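Long-range contact in 5-carboxyvanillate decarboxylase (PDB 4L6D), which probably removes a carboxyl group from 5-carboxyvanillate as a metal-dependent lyase of the amidohydrolase superfamily, here holding manganese and vanillic acid: residues 226-231 / 272-277. Numbering follows the deposited sequence.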
# COMPACT_ATOMS: atom_id res chain seq x y z
N GLY A 226 6.49 5.87 10.00
CA GLY A 226 7.68 5.09 9.74
C GLY A 226 7.61 4.31 8.44
O GLY A 226 6.69 4.48 7.64
N HIS A 227 8.61 3.46 8.22
CA HIS A 227 8.62 2.55 7.08
C HIS A 227 8.43 3.30 5.77
O HIS A 227 7.59 2.95 4.93
CB HIS A 227 7.58 1.44 7.32
CG HIS A 227 7.63 0.98 8.74
ND1 HIS A 227 6.64 1.29 9.65
CD2 HIS A 227 8.62 0.38 9.44
CE1 HIS A 227 7.01 0.86 10.85
NE2 HIS A 227 8.20 0.30 10.75
N MET A 228 9.26 4.33 5.64
CA MET A 228 9.27 5.23 4.49
C MET A 228 7.87 5.76 4.20
O MET A 228 7.41 5.79 3.06
CB MET A 228 9.90 4.54 3.26
CG MET A 228 10.64 5.50 2.32
SD MET A 228 12.04 6.39 3.07
CE MET A 228 13.27 5.10 3.07
N GLY A 229 7.21 6.19 5.27
CA GLY A 229 5.90 6.80 5.17
C GLY A 229 4.78 5.83 4.86
O GLY A 229 3.73 6.24 4.36
N GLU A 230 5.01 4.54 5.17
CA GLU A 230 4.04 3.48 4.88
C GLU A 230 3.59 3.52 3.42
O GLU A 230 2.44 3.23 3.10
CB GLU A 230 2.84 3.52 5.85
CG GLU A 230 3.22 3.64 7.33
CD GLU A 230 3.91 2.41 7.89
OE1 GLU A 230 4.07 1.41 7.16
OE2 GLU A 230 4.30 2.45 9.07
N ALA A 231 4.55 3.90 2.57
CA ALA A 231 4.41 3.99 1.10
C ALA A 231 3.50 5.10 0.58
O ALA A 231 3.38 5.26 -0.63
CB ALA A 231 4.04 2.64 0.47
N SER A 272 12.55 3.71 9.07
CA SER A 272 12.53 2.44 9.80
C SER A 272 12.17 1.28 8.88
O SER A 272 11.17 1.33 8.16
CB SER A 272 11.54 2.49 10.96
OG SER A 272 10.28 2.93 10.50
N GLY A 273 12.98 0.22 8.89
CA GLY A 273 12.64 -0.96 8.12
C GLY A 273 12.68 -0.84 6.61
O GLY A 273 12.26 -1.76 5.92
N VAL A 274 13.17 0.28 6.10
CA VAL A 274 13.29 0.50 4.65
C VAL A 274 14.67 1.06 4.35
O VAL A 274 14.84 2.26 4.08
CB VAL A 274 12.17 1.42 4.10
CG1 VAL A 274 12.27 1.54 2.57
CG2 VAL A 274 10.80 0.87 4.51
N GLU A 275 15.66 0.19 4.42
CA GLU A 275 17.05 0.57 4.23
C GLU A 275 17.40 0.50 2.75
O GLU A 275 18.24 -0.28 2.31
CB GLU A 275 17.94 -0.31 5.11
CG GLU A 275 17.57 -0.12 6.58
CD GLU A 275 18.20 -1.13 7.54
OE1 GLU A 275 19.15 -1.85 7.16
OE2 GLU A 275 17.71 -1.19 8.70
N SER A 276 16.71 1.35 1.98
CA SER A 276 16.87 1.42 0.53
C SER A 276 17.30 2.81 0.12
O SER A 276 16.57 3.77 0.31
CB SER A 276 15.53 1.10 -0.14
OG SER A 276 15.56 1.50 -1.51
N HIS A 277 18.49 2.93 -0.46
CA HIS A 277 18.91 4.24 -0.96
C HIS A 277 17.97 4.78 -2.03
O HIS A 277 17.74 5.99 -2.11
CB HIS A 277 20.34 4.19 -1.49
CG HIS A 277 21.37 3.99 -0.43
ND1 HIS A 277 22.60 3.42 -0.69
CD2 HIS A 277 21.37 4.31 0.89
CE1 HIS A 277 23.30 3.39 0.43
NE2 HIS A 277 22.58 3.91 1.40
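Gly226 lays its CA 3.5 Å from Ser272 OG, where this glycine follows strand 223-225 and the chain turns at the barrel mouth. Next, His227 gives its backbone N-H to Ser272 OG (2.9 Å, 153° at the hydrogen). Ser272 OG also stands over one face of the imidazole, displaced toward the rim, 3.2 Å from His227 CD2. With CG anti to the carbonyl carbon (chi1 -41°), the ring starts out beside its own backbone N, the same group that donates to Ser272 OG. His227 CA adds a CA-H...O contact of 3.0 Å with Ser272 O. Met228, bent at chi2 and chi3, crosses Val274 obliquely, its CE 3.7 Å from Val274 CG1, while Val274 CG2 packs against the carbonyl carbon of His227. His227 ND1 donates to Glu230 OE2 (2.7 Å, 176°); the oxygen lies in the imidazole plane, whereas the N-H reaches its syn side from well out of the carboxylate plane. NE2 is hydrogen-bonded to Asp297 OD2, and Ser272 OG to Glu8 OE1 and Thr270 OG1; Asp297 and Glu8 are manganese ligands. Hydrogen bonds at both nitrogens should fix the imidazole's rotation, and the contact is consistent with a second shell that orients two metal-binding carboxylates.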